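Peroxisomal membrane protein LPX1 (Saccharomyces cerevisiae, PDB 2Y6U) hydrolyses acyl esters in the peroxisome, with acyl esterase, lipase and phospholipase A activity, as a dimeric alpha/beta-hydrolase. Local coordinates at residues R19-T24 with G109-W114; A15-A20 with T28-L33; T51-V56 with G82-D87; S134-N139 with P349-H354. All coordinates share one frame; numbering follows the deposited sequence.

Contact 1 (R19-T24 with G109-W114); sequences RAPQST and GTNFNW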
loop_
_atom_site.group_PDB
_atom_site.type_symbol
_atom_site.label_atom_id
_atom_site.label_comp_id
_atom_site.label_asym_id
_atom_site.label_seq_id
_atom_site.Cartn_x
_atom_site.Cartn_y
_atom_site.Cartn_z
ATOM N N ARG A 19 1.068 3.873 -10.946
ATOM C CA ARG A 19 -0.360 4.069 -11.068
ATOM C C ARG A 19 -0.889 3.152 -12.165
ATOM O O ARG A 19 -0.132 2.569 -12.918
ATOM C CB ARG A 19 -0.722 5.546 -11.343
ATOM C CG ARG A 19 -0.006 6.535 -10.357
ATOM C CD ARG A 19 -0.518 7.938 -10.590
ATOM N NE ARG A 19 -1.879 8.205 -10.129
ATOM C CZ ARG A 19 -2.200 8.473 -8.840
ATOM N NH1 ARG A 19 -1.244 8.457 -7.922
ATOM N NH2 ARG A 19 -3.430 8.851 -8.500
ATOM N N ALA A 20 -2.210 3.024 -12.209
ATOM C CA ALA A 20 -2.850 2.212 -13.248
ATOM C C ALA A 20 -2.426 2.780 -14.624
ATOM O O ALA A 20 -2.210 4.029 -14.815
ATOM C CB ALA A 20 -4.412 2.333 -13.091
ATOM N N PRO A 21 -2.418 1.896 -15.616
ATOM C CA PRO A 21 -2.051 2.370 -16.995
ATOM C C PRO A 21 -3.047 3.452 -17.481
ATOM O O PRO A 21 -4.220 3.432 -17.111
ATOM C CB PRO A 21 -2.249 1.078 -17.850
ATOM C CG PRO A 21 -2.192 -0.030 -16.951
ATOM C CD PRO A 21 -2.763 0.457 -15.599
ATOM N N GLN A 22 -2.542 4.455 -18.180
ATOM C CA GLN A 22 -3.337 5.632 -18.643
ATOM C C GLN A 22 -3.890 6.502 -17.535
ATOM O O GLN A 22 -4.811 7.306 -17.767
ATOM C CB GLN A 22 -4.442 5.226 -19.644
ATOM C CG GLN A 22 -3.867 4.836 -20.996
ATOM C CD GLN A 22 -3.157 3.518 -20.975
ATOM O OE1 GLN A 22 -3.727 2.507 -20.540
ATOM N NE2 GLN A 22 -1.917 3.492 -21.480
ATOM N N SER A 23 -3.267 6.475 -16.353
ATOM C CA SER A 23 -3.528 7.461 -15.292
ATOM C C SER A 23 -3.026 8.819 -15.709
ATOM O O SER A 23 -3.554 9.871 -15.284
ATOM C CB SER A 23 -2.801 7.112 -13.938
ATOM O OG SER A 23 -3.397 5.952 -13.429
ATOM N N THR A 24 -1.943 8.800 -16.519
ATOM C CA THR A 24 -1.374 10.018 -17.072
ATOM C C THR A 24 -1.429 9.946 -18.560
ATOM O O THR A 24 -1.575 8.864 -19.116
ATOM C CB THR A 24 0.094 10.198 -16.593
ATOM O OG1 THR A 24 0.820 9.018 -16.932
ATOM C CG2 THR A 24 0.134 10.322 -15.064
ATOM N N GLY A 109 -4.555 11.397 -17.549
ATOM C CA GLY A 109 -5.120 10.475 -18.560
ATOM C C GLY A 109 -6.566 10.065 -18.253
ATOM O O GLY A 109 -7.303 10.744 -17.489
ATOM N N THR A 110 -7.043 9.033 -18.946
ATOM C CA THR A 110 -8.456 8.620 -18.872
ATOM C C THR A 110 -8.712 7.611 -17.732
ATOM O O THR A 110 -9.856 7.390 -17.340
ATOM C CB THR A 110 -8.901 8.028 -20.160
ATOM O OG1 THR A 110 -8.043 6.920 -20.464
ATOM C CG2 THR A 110 -8.759 9.122 -21.275
ATOM N N ASN A 111 -7.666 7.082 -17.132
ATOM C CA ASN A 111 -7.896 6.004 -16.172
ATOM C C ASN A 111 -7.722 6.561 -14.728
ATOM O O ASN A 111 -6.619 6.539 -14.234
ATOM C CB ASN A 111 -6.937 4.844 -16.529
ATOM C CG ASN A 111 -7.106 3.513 -15.606
ATOM O OD1 ASN A 111 -7.938 3.513 -14.783
ATOM N ND2 ASN A 111 -6.384 2.420 -15.931
ATOM N N PHE A 112 -8.790 6.987 -14.058
ATOM C CA PHE A 112 -8.665 7.343 -12.674
ATOM C C PHE A 112 -9.160 6.186 -11.779
ATOM O O PHE A 112 -10.369 5.845 -11.733
ATOM C CB PHE A 112 -9.424 8.637 -12.383
ATOM C CG PHE A 112 -9.418 9.004 -10.963
ATOM C CD1 PHE A 112 -8.231 9.236 -10.298
ATOM C CD2 PHE A 112 -10.585 9.020 -10.249
ATOM C CE1 PHE A 112 -8.227 9.511 -8.942
ATOM C CE2 PHE A 112 -10.582 9.406 -8.926
ATOM C CZ PHE A 112 -9.478 9.601 -8.272
ATOM N N ASN A 113 -8.193 5.519 -11.139
ATOM C CA ASN A 113 -8.448 4.288 -10.414
ATOM C C ASN A 113 -8.551 4.737 -8.928
ATOM O O ASN A 113 -7.598 5.307 -8.337
ATOM C CB ASN A 113 -7.266 3.316 -10.660
ATOM C CG ASN A 113 -7.368 2.055 -9.840
ATOM O OD1 ASN A 113 -7.442 2.164 -8.583
ATOM N ND2 ASN A 113 -7.278 0.886 -10.470
ATOM N N TRP A 114 -9.673 4.491 -8.278
ATOM C CA TRP A 114 -9.895 5.104 -6.960
ATOM C C TRP A 114 -8.931 4.502 -5.937
ATOM O O TRP A 114 -8.678 5.158 -4.905
ATOM C CB TRP A 114 -11.327 4.884 -6.491
ATOM C CG TRP A 114 -12.377 5.567 -7.271
ATOM C CD1 TRP A 114 -12.209 6.371 -8.382
ATOM C CD2 TRP A 114 -13.735 5.579 -6.972
ATOM N NE1 TRP A 114 -13.426 6.779 -8.854
ATOM C CE2 TRP A 114 -14.381 6.399 -7.965
ATOM C CE3 TRP A 114 -14.522 4.972 -5.989
ATOM C CZ2 TRP A 114 -15.740 6.589 -7.981
ATOM C CZ3 TRP A 114 -15.837 5.233 -5.939
ATOM C CH2 TRP A 114 -16.488 5.991 -7.000
HETATM O O HOH W 1 -5.418 6.148 -11.546
#
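Asn-111 and the turn from Ala-20 to Ser-23 are joined chiefly by hydrogen bonds; of the three that cross between the loops, all are accepted by backbone carbonyls. The amide of Asn-111 supplies the side-chain bond: its ND2 donates to Pro-21 O at 2.7 Å, lying in the carbonyl plane although the N-H...O angle is a bent 141°. With CG anti to the backbone N (chi1 -177°), the Asn-111 amide runs beside Pro-21, the two side chains pointing the same way. Two backbone bonds follow, Asn-111 N to Gln-22 O and Gly-109 N to Ser-23 O, both 2.9 Å long. Gly-109 also brings its CA within 3.3 Å of Gln-22 O, in a CA-H...O contact; a side chain here would clash with the carbonyls of Gln-22 and Thr-24.

Inside the type II turn, Ala-20 O is gripped from one face of its plane by both Ser-23 N and Ser-23 OG, the latter at 2.7 Å. A water donates to Ser-23 OG and accepts from Asn-113 N, thereby bridging the two loops. Apolar contact is slight: Ala-20 CB rests 3.9 Å from Asn-113 CB, while Asn-113 OD1 caps helix 114-125 at Asp-116 N.

Asn-268 takes up Asn-111 OD1, and Pro-21 packs on Asn-160 of the second subunit. The match therefore probably rests on the turn's carbonyls, the Asn-111 amide and the lack of a side chain at Gly-109.

Contact 2 (A15-A20 with T28-L33); sequences ASWPRA and TDRLEL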
loop_
_atom_site.group_PDB
_atom_site.type_symbol
_atom_site.label_atom_id
_atom_site.label_comp_id
_atom_site.label_asym_id
_atom_site.label_seq_id
_atom_site.Cartn_x
_atom_site.Cartn_y
_atom_site.Cartn_z
ATOM N N ALA A 15 2.342 12.550 -6.171
ATOM C CA ALA A 15 1.365 11.522 -5.997
ATOM C C ALA A 15 2.058 10.193 -5.887
ATOM O O ALA A 15 3.258 10.040 -6.192
ATOM C CB ALA A 15 0.365 11.584 -7.222
ATOM N N SER A 16 1.323 9.204 -5.402
ATOM C CA SER A 16 1.848 7.870 -5.300
ATOM C C SER A 16 2.191 7.352 -6.676
ATOM O O SER A 16 1.536 7.724 -7.685
ATOM C CB SER A 16 0.850 6.861 -4.627
ATOM O OG SER A 16 -0.328 6.750 -5.332
ATOM N N TRP A 17 3.198 6.526 -6.699
ATOM C CA TRP A 17 3.698 5.983 -7.991
ATOM C C TRP A 17 4.141 4.583 -7.715
ATOM O O TRP A 17 4.766 4.292 -6.650
ATOM C CB TRP A 17 4.875 6.874 -8.554
ATOM C CG TRP A 17 5.383 6.369 -9.886
ATOM C CD1 TRP A 17 4.969 6.790 -11.123
ATOM C CD2 TRP A 17 6.297 5.294 -10.115
ATOM N NE1 TRP A 17 5.549 6.027 -12.094
ATOM C CE2 TRP A 17 6.404 5.121 -11.522
ATOM C CE3 TRP A 17 7.041 4.463 -9.295
ATOM C CZ2 TRP A 17 7.179 4.102 -12.093
ATOM C CZ3 TRP A 17 7.835 3.499 -9.858
ATOM C CH2 TRP A 17 7.871 3.301 -11.253
ATOM N N PRO A 18 3.900 3.674 -8.669
ATOM C CA PRO A 18 3.212 3.766 -9.945
ATOM C C PRO A 18 1.722 3.725 -9.799
ATOM O O PRO A 18 1.222 3.615 -8.688
ATOM C CB PRO A 18 3.744 2.559 -10.740
ATOM C CG PRO A 18 4.072 1.565 -9.688
ATOM C CD PRO A 18 4.489 2.365 -8.457
ATOM N N ARG A 19 1.068 3.873 -10.946
ATOM C CA ARG A 19 -0.360 4.069 -11.068
ATOM C C ARG A 19 -0.889 3.152 -12.165
ATOM O O ARG A 19 -0.132 2.569 -12.918
ATOM C CB ARG A 19 -0.722 5.546 -11.343
ATOM C CG ARG A 19 -0.006 6.535 -10.357
ATOM C CD ARG A 19 -0.518 7.938 -10.590
ATOM N NE ARG A 19 -1.879 8.205 -10.129
ATOM C CZ ARG A 19 -2.200 8.473 -8.840
ATOM N NH1 ARG A 19 -1.244 8.457 -7.922
ATOM N NH2 ARG A 19 -3.430 8.851 -8.500
ATOM N N ALA A 20 -2.210 3.024 -12.209
ATOM C CA ALA A 20 -2.850 2.212 -13.248
ATOM C C ALA A 20 -2.426 2.780 -14.624
ATOM O O ALA A 20 -2.210 4.029 -14.815
ATOM C CB ALA A 20 -4.412 2.333 -13.091
ATOM N N THR A 28 5.924 9.003 -18.822
ATOM C CA THR A 28 6.850 9.792 -18.030
ATOM C C THR A 28 6.298 10.940 -17.224
ATOM O O THR A 28 7.058 11.583 -16.497
ATOM C CB THR A 28 7.945 10.326 -18.862
ATOM O OG1 THR A 28 7.399 11.176 -19.892
ATOM C CG2 THR A 28 8.756 9.125 -19.469
ATOM N N ASP A 29 4.992 11.211 -17.328
ATOM C CA ASP A 29 4.363 12.264 -16.496
ATOM C C ASP A 29 4.331 11.831 -15.046
ATOM O O ASP A 29 4.218 10.657 -14.780
ATOM C CB ASP A 29 2.944 12.463 -16.924
ATOM C CG ASP A 29 2.855 13.184 -18.321
ATOM O OD1 ASP A 29 3.813 13.868 -18.791
ATOM O OD2 ASP A 29 1.801 13.009 -18.948
ATOM N N ARG A 30 4.378 12.783 -14.126
ATOM C CA ARG A 30 4.245 12.411 -12.708
ATOM C C ARG A 30 3.239 13.390 -12.144
ATOM O O ARG A 30 3.379 14.611 -12.282
ATOM C CB ARG A 30 5.568 12.544 -11.936
ATOM C CG ARG A 30 6.596 11.543 -12.316
ATOM C CD ARG A 30 6.196 10.101 -11.965
ATOM N NE ARG A 30 7.239 9.116 -12.346
ATOM C CZ ARG A 30 7.302 8.457 -13.477
ATOM N NH1 ARG A 30 6.415 8.655 -14.455
ATOM N NH2 ARG A 30 8.255 7.563 -13.643
ATOM N N LEU A 31 2.261 12.863 -11.472
ATOM C CA LEU A 31 1.240 13.691 -10.857
ATOM C C LEU A 31 1.637 14.186 -9.485
ATOM O O LEU A 31 2.534 13.657 -8.803
ATOM C CB LEU A 31 -0.087 12.886 -10.778
ATOM C CG LEU A 31 -0.636 12.354 -12.128
ATOM C CD1 LEU A 31 -1.946 11.477 -11.798
ATOM C CD2 LEU A 31 -0.886 13.507 -13.161
ATOM N N GLU A 32 0.965 15.252 -9.104
ATOM C CA GLU A 32 1.116 15.874 -7.780
ATOM C C GLU A 32 -0.226 15.854 -7.082
ATOM O O GLU A 32 -1.331 15.828 -7.703
ATOM C CB GLU A 32 1.572 17.334 -7.939
ATOM C CG GLU A 32 3.048 17.383 -8.406
ATOM C CD GLU A 32 3.526 18.757 -8.739
ATOM O OE1 GLU A 32 3.037 19.320 -9.702
ATOM O OE2 GLU A 32 4.429 19.239 -8.058
ATOM N N LEU A 33 -0.114 16.072 -5.786
ATOM C CA LEU A 33 -1.248 16.264 -4.886
ATOM C C LEU A 33 -1.123 17.533 -4.099
ATOM O O LEU A 33 -0.036 17.846 -3.684
ATOM C CB LEU A 33 -1.261 15.123 -3.854
ATOM C CG LEU A 33 -1.445 13.677 -4.358
ATOM C CD1 LEU A 33 -0.802 12.638 -3.365
ATOM C CD2 LEU A 33 -2.968 13.591 -4.620
HETATM O O HOH W 2 4.076 10.865 -8.793
#
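Ala-15 lies at the tight end of this contact, where its N donates an almost straight bond to Leu-31 O (2.9 Å, 176° at the hydrogen). Its CB sits 3.8 Å from Leu-31 CB, and Leu-33 closes in with CD1 3.6 Å from Ala-15 CA. Leu-31 CD1 meets Arg-19 NE at 3.7 Å, the two side chains crossing at about a right angle. The Arg-19 guanidinium is held by Ser-16 O, which accepts from NH1 in the guanidinium plane, and by a salt bridge from NH2 to Asp-120 of helix 114-125.

The looser part is bridged by one water, which donates to both Ala-15 O and Leu-31 O. Beyond it Trp-17 and Arg-30, partly exposed and bordered by the second subunit, again meet closely. Trp-17 NE1 lies over the centre of the Arg-30 guanidinium, 3.3 Å from CZ, with the planes 22° apart. The bend at chi2 of Arg-30 (-65°) turns CD back to within 3.6 Å of Trp-17 CD1. Pro-18, preceded by a cis peptide, lays CB over the centre of an indole face. An alanine in place of Arg-30 would probably uncover this side of the indole and leave Gly-130 O of the second subunit without its donor.

One face of the guanidinium thus meets the indole while NH1 donates in its plane to Asp-29 O and NH2 reaches Gly-130 O across the dimer interface.

Contact 3 (T51-V56 with G82-D87); sequences TRLNLV and GNYAID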
loop_
_atom_site.group_PDB
_atom_site.type_symbol
_atom_site.label_atom_id
_atom_site.label_comp_id
_atom_site.label_asym_id
_atom_site.label_seq_id
_atom_site.Cartn_x
_atom_site.Cartn_y
_atom_site.Cartn_z
ATOM N N THR A 51 -5.115 12.651 24.357
ATOM C CA THR A 51 -5.089 12.026 23.022
ATOM C C THR A 51 -5.200 13.084 21.979
ATOM O O THR A 51 -6.084 13.944 22.009
ATOM C CB THR A 51 -6.242 11.032 22.888
ATOM O OG1 THR A 51 -6.161 10.106 23.947
ATOM C CG2 THR A 51 -6.199 10.258 21.622
ATOM N N ARG A 52 -4.320 13.020 21.000
ATOM C CA ARG A 52 -4.434 13.819 19.858
ATOM C C ARG A 52 -5.410 13.127 18.866
ATOM O O ARG A 52 -5.194 11.981 18.493
ATOM C CB ARG A 52 -3.090 13.895 19.140
ATOM C CG ARG A 52 -2.119 15.001 19.515
ATOM C CD ARG A 52 -1.307 14.619 20.647
ATOM N NE ARG A 52 0.132 14.868 20.461
ATOM C CZ ARG A 52 1.033 14.868 21.462
ATOM N NH1 ARG A 52 0.656 14.666 22.736
ATOM N NH2 ARG A 52 2.328 15.075 21.183
ATOM N N LEU A 53 -6.394 13.866 18.369
ATOM C CA LEU A 53 -7.267 13.343 17.316
ATOM C C LEU A 53 -6.858 13.970 16.022
ATOM O O LEU A 53 -6.714 15.191 15.900
ATOM C CB LEU A 53 -8.755 13.619 17.545
ATOM C CG LEU A 53 -9.423 12.986 18.765
ATOM C CD1 LEU A 53 -10.798 13.593 18.960
ATOM C CD2 LEU A 53 -9.549 11.477 18.616
ATOM N N ASN A 54 -6.640 13.119 15.038
ATOM C CA ASN A 54 -6.336 13.570 13.706
ATOM C C ASN A 54 -7.473 13.111 12.769
ATOM O O ASN A 54 -7.884 11.956 12.839
ATOM C CB ASN A 54 -5.005 12.955 13.205
ATOM C CG ASN A 54 -3.834 13.338 14.074
ATOM O OD1 ASN A 54 -3.681 14.525 14.334
ATOM N ND2 ASN A 54 -3.094 12.372 14.622
ATOM N N LEU A 55 -7.925 13.999 11.935
ATOM C CA LEU A 55 -9.008 13.753 11.027
ATOM C C LEU A 55 -8.621 13.954 9.618
ATOM O O LEU A 55 -7.997 14.955 9.292
ATOM C CB LEU A 55 -10.177 14.689 11.364
ATOM C CG LEU A 55 -11.087 14.381 12.512
ATOM C CD1 LEU A 55 -10.524 13.930 13.752
ATOM C CD2 LEU A 55 -12.078 15.633 12.795
ATOM N N VAL A 56 -9.032 13.034 8.746
ATOM C CA VAL A 56 -8.681 13.117 7.353
ATOM C C VAL A 56 -9.983 13.033 6.535
ATOM O O VAL A 56 -10.719 12.127 6.718
ATOM C CB VAL A 56 -7.749 11.989 6.921
ATOM C CG1 VAL A 56 -7.455 12.089 5.404
ATOM C CG2 VAL A 56 -6.417 12.028 7.790
ATOM N N GLY A 82 -12.737 13.350 29.057
ATOM C CA GLY A 82 -12.345 12.442 27.959
ATOM C C GLY A 82 -10.946 12.740 27.395
ATOM O O GLY A 82 -10.420 11.970 26.581
ATOM N N ASN A 83 -10.385 13.891 27.810
ATOM C CA ASN A 83 -8.993 14.278 27.585
ATOM C C ASN A 83 -8.445 14.003 26.161
ATOM O O ASN A 83 -7.470 13.273 25.957
ATOM C CB ASN A 83 -8.090 13.670 28.639
ATOM C CG ASN A 83 -7.019 14.612 29.042
ATOM O OD1 ASN A 83 -6.758 15.590 28.321
ATOM N ND2 ASN A 83 -6.418 14.378 30.205
ATOM N N TYR A 84 -9.122 14.617 25.213
ATOM C CA TYR A 84 -8.731 14.560 23.811
ATOM C C TYR A 84 -8.908 15.978 23.232
ATOM O O TYR A 84 -9.603 16.831 23.834
ATOM C CB TYR A 84 -9.596 13.530 23.070
ATOM C CG TYR A 84 -11.118 13.792 23.000
ATOM C CD1 TYR A 84 -11.659 14.657 22.057
ATOM C CD2 TYR A 84 -12.010 13.120 23.842
ATOM C CE1 TYR A 84 -13.028 14.880 21.962
ATOM C CE2 TYR A 84 -13.387 13.340 23.754
ATOM C CZ TYR A 84 -13.892 14.214 22.790
ATOM O OH TYR A 84 -15.269 14.448 22.691
ATOM N N ALA A 85 -8.282 16.194 22.099
ATOM C CA ALA A 85 -8.444 17.377 21.281
ATOM C C ALA A 85 -7.954 17.096 19.880
ATOM O O ALA A 85 -7.000 16.350 19.674
ATOM C CB ALA A 85 -7.635 18.623 21.903
ATOM N N ILE A 86 -8.598 17.733 18.919
ATOM C CA ILE A 86 -8.164 17.699 17.546
ATOM C C ILE A 86 -6.807 18.332 17.397
ATOM O O ILE A 86 -6.556 19.480 17.850
ATOM C CB ILE A 86 -9.140 18.398 16.561
ATOM C CG1 ILE A 86 -10.457 17.634 16.498
ATOM C CG2 ILE A 86 -8.557 18.414 15.121
ATOM C CD1 ILE A 86 -11.513 18.451 15.743
ATOM N N ASP A 87 -5.874 17.589 16.833
ATOM C CA ASP A 87 -4.567 18.148 16.629
ATOM C C ASP A 87 -4.403 18.569 15.189
ATOM O O ASP A 87 -3.957 19.653 14.944
ATOM C CB ASP A 87 -3.519 17.148 17.064
ATOM C CG ASP A 87 -2.140 17.763 17.223
ATOM O OD1 ASP A 87 -1.981 18.725 18.046
ATOM O OD2 ASP A 87 -1.238 17.288 16.479
HETATM O O HOH W 3 -1.217 15.100 15.055
#
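Arg-52 and Asp-87 lie side by side, pointing the same way, across the parallel pair formed by strands 51-58 and 84-92, but they touch through carbon, Arg-52 CG to Asp-87 CB at 3.5 Å. Their charged ends stay apart, with Arg-52 NE 4.9 Å from Asp-87 OD2; Asp-87 OD1 instead makes salt bridges with Arg-43 and Arg-46. Asn-54 also runs alongside Asp-87, and a water donates to both Asn-54 OD1 and Asp-87 OD2, while Asn-54 ND2 is hydrogen-bonded to Asn-139 OD1 on the neighbouring strand.

Leu-53, Tyr-84 and Ile-86 share the other face. Leu-55 CD2 meets Ile-86 CD1 at 4.1 Å, the two side chains crossing at about a right angle. Leu-53, modelled in two conformers, runs obliquely to Tyr-84 in one of them. The tyrosine hydroxyl is hydrogen-bonded to His-342 of helix 330-347, which covers Leu-53 and Tyr-84 through Val-345.

Between the strands, Thr-51 N bonds to Asn-83 O, Leu-53 N to Ala-85 O and Asp-87 N to Leu-53 O, while Ala-85 N reaches Thr-51 O at 3.1 Å nearly along the C=O axis. Asn-83 and Tyr-84 form a G1 bulge opposite Asp-79. Strand 84-92 lies between 35-40 and 51-58, and 51-58 lies next to 137-144, the crossed-over strand order of the alpha/beta-hydrolase sheet.

Contact 4 (S134-N139 with P349-H354); sequences SHPALN and PLQSSH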
loop_
_atom_site.group_PDB
_atom_site.type_symbol
_atom_site.label_atom_id
_atom_site.label_comp_id
_atom_site.label_asym_id
_atom_site.label_seq_id
_atom_site.Cartn_x
_atom_site.Cartn_y
_atom_site.Cartn_z
ATOM N N SER A 134 2.907 13.536 17.042
ATOM C CA SER A 134 1.475 13.106 16.933
ATOM C C SER A 134 0.994 12.079 18.045
ATOM O O SER A 134 -0.211 11.946 18.252
ATOM C CB SER A 134 1.132 12.594 15.481
ATOM O OG SER A 134 0.774 13.611 14.474
ATOM N N HIS A 135 1.908 11.422 18.785
ATOM C CA HIS A 135 1.587 10.398 19.815
ATOM C C HIS A 135 1.194 10.957 21.228
ATOM O O HIS A 135 1.869 11.858 21.735
ATOM C CB HIS A 135 2.825 9.469 19.977
ATOM C CG HIS A 135 2.604 8.295 20.894
ATOM N ND1 HIS A 135 1.924 7.160 20.495
ATOM C CD2 HIS A 135 2.972 8.081 22.183
ATOM C CE1 HIS A 135 1.863 6.307 21.506
ATOM N NE2 HIS A 135 2.500 6.837 22.543
ATOM N N PRO A 136 0.166 10.392 21.890
ATOM C CA PRO A 136 -0.741 9.302 21.526
ATOM C C PRO A 136 -1.880 9.812 20.665
ATOM O O PRO A 136 -2.547 10.773 21.067
ATOM C CB PRO A 136 -1.333 8.872 22.858
ATOM C CG PRO A 136 -1.300 10.074 23.694
ATOM C CD PRO A 136 -0.187 10.961 23.197
ATOM N N ALA A 137 -2.118 9.148 19.537
ATOM C CA ALA A 137 -2.965 9.704 18.522
ATOM C C ALA A 137 -4.104 8.712 18.272
ATOM O O ALA A 137 -3.955 7.488 18.497
ATOM C CB ALA A 137 -2.173 9.888 17.279
ATOM N N LEU A 138 -5.224 9.251 17.847
ATOM C CA LEU A 138 -6.267 8.465 17.240
ATOM C C LEU A 138 -6.643 9.159 15.931
ATOM O O LEU A 138 -6.823 10.341 15.893
ATOM C CB LEU A 138 -7.504 8.386 18.123
ATOM C CG LEU A 138 -7.348 7.512 19.408
ATOM C CD1 LEU A 138 -8.582 7.606 20.362
ATOM C CD2 LEU A 138 -7.015 5.957 19.108
ATOM N N ASN A 139 -6.701 8.356 14.879
ATOM C CA ASN A 139 -6.872 8.900 13.578
ATOM C C ASN A 139 -8.188 8.455 13.024
ATOM O O ASN A 139 -8.508 7.250 13.081
ATOM C CB ASN A 139 -5.769 8.354 12.708
ATOM C CG ASN A 139 -4.330 8.761 13.177
ATOM O OD1 ASN A 139 -4.106 9.873 13.650
ATOM N ND2 ASN A 139 -3.403 7.770 13.171
ATOM N N PRO A 349 -8.775 2.119 24.375
ATOM C CA PRO A 349 -7.748 1.741 25.356
ATOM C C PRO A 349 -6.697 2.829 25.627
ATOM O O PRO A 349 -6.282 3.525 24.701
ATOM C CB PRO A 349 -7.087 0.510 24.706
ATOM C CG PRO A 349 -8.136 -0.078 23.846
ATOM C CD PRO A 349 -8.924 1.093 23.323
ATOM N N LEU A 350 -6.277 2.979 26.884
ATOM C CA LEU A 350 -5.117 3.825 27.190
ATOM C C LEU A 350 -3.883 3.184 26.497
ATOM O O LEU A 350 -3.749 1.966 26.583
ATOM C CB LEU A 350 -4.908 3.987 28.712
ATOM C CG LEU A 350 -6.058 4.511 29.606
ATOM C CD1 LEU A 350 -5.469 5.283 30.788
ATOM C CD2 LEU A 350 -7.105 5.385 28.876
ATOM N N GLN A 351 -2.982 3.902 25.800
ATOM C CA GLN A 351 -2.811 5.366 25.707
ATOM C C GLN A 351 -1.637 5.771 26.620
ATOM O O GLN A 351 -1.817 6.493 27.604
ATOM C CB GLN A 351 -4.107 6.172 25.971
ATOM C CG GLN A 351 -4.013 7.687 25.886
ATOM C CD GLN A 351 -4.161 8.355 27.264
ATOM O OE1 GLN A 351 -5.190 8.190 27.942
ATOM N NE2 GLN A 351 -3.130 9.102 27.683
ATOM N N SER A 352 -0.441 5.268 26.292
ATOM C CA SER A 352 0.811 5.706 26.935
ATOM C C SER A 352 1.387 6.899 26.159
ATOM O O SER A 352 1.514 6.822 24.933
ATOM C CB SER A 352 1.838 4.564 26.984
ATOM O OG SER A 352 3.082 5.002 27.521
ATOM N N SER A 353 1.737 7.985 26.865
ATOM C CA SER A 353 2.155 9.246 26.219
ATOM C C SER A 353 3.594 9.727 26.517
ATOM O O SER A 353 3.985 10.804 26.050
ATOM C CB SER A 353 1.153 10.367 26.534
ATOM O OG SER A 353 0.977 10.561 27.927
ATOM N N HIS A 354 4.381 8.941 27.261
ATOM C CA HIS A 354 5.801 9.278 27.494
ATOM C C HIS A 354 6.682 8.801 26.309
ATOM O O HIS A 354 6.479 7.699 25.784
ATOM C CB HIS A 354 6.296 8.796 28.894
ATOM C CG HIS A 354 6.839 7.393 28.937
ATOM N ND1 HIS A 354 8.185 7.118 29.097
ATOM C CD2 HIS A 354 6.216 6.190 28.884
ATOM C CE1 HIS A 354 8.367 5.809 29.120
ATOM N NE2 HIS A 354 7.189 5.224 28.990
#
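His-135 reaches across to Ser-352 with its imidazole, the CG set anti to the backbone N (chi1 -174°). NE2 donates to Ser-352 O, a short approach of 2.6 Å but a weak bond, since the angle at the hydrogen is only 122°. The carbonyl oxygen lies oblique to the ring, and CD2 of His-135 comes 3.4 Å from the same oxygen. Pro-136 follows a cis peptide and folds back beneath the imidazole, its CB 4.2 Å from the ring plane and over the centre.

The proline ring also faces the other segment. Its CD packs 3.6 Å from Ser-353 CB, and CG of Pro-136 is 3.8 Å from that methylene. Pro-136 leads directly into strand 137-144, one of the parallel strands of the alpha/beta-hydrolase sheet, so the loop between helices 330-347 and 360-378 is laid against the entrance of a central strand. Ser-353 places OG between its backbone N and carbonyl carbon (chi1 56°), and OG makes a weak bond to Arg-48 O.

A leucine in place of His-135 would probably leave Ser-352 O without this donor, and Pro-136 CB without the flat ring it lies over. Gln-351, also preceded by a cis peptide, touches the proline as well, CG to Pro-136 CB at 4.2 Å. The imidazole side is bordered by Ala-27 of the second subunit, which packs on His-135.

Overall arrangement
The four contacts form two pairs well separated in the molecule, contact 1 across the chain's centre from contacts 3 and 4. Contacts 1 and 2 start from the same loop between strands 6-11 and 35-40, share Arg-19 and Ala-20, and have centres about 9 Å apart; Thr-24 packs on Leu-31 between them. Contacts 3 and 4 are equally close, centre to centre, and meet through neighbouring strands 51-58 and 137-144, where Arg-52 probably bonds to Pro-136 and Leu-138. Centres of different pairs lie 31 to 37 Å apart. Along the chain, contact 2 closes first, contact 3 nests inside the loop closed by contact 1, and contact 4 opens later. Contacts 1, 2 and 4 touch the second subunit, whereas none of its residues touches contact 3.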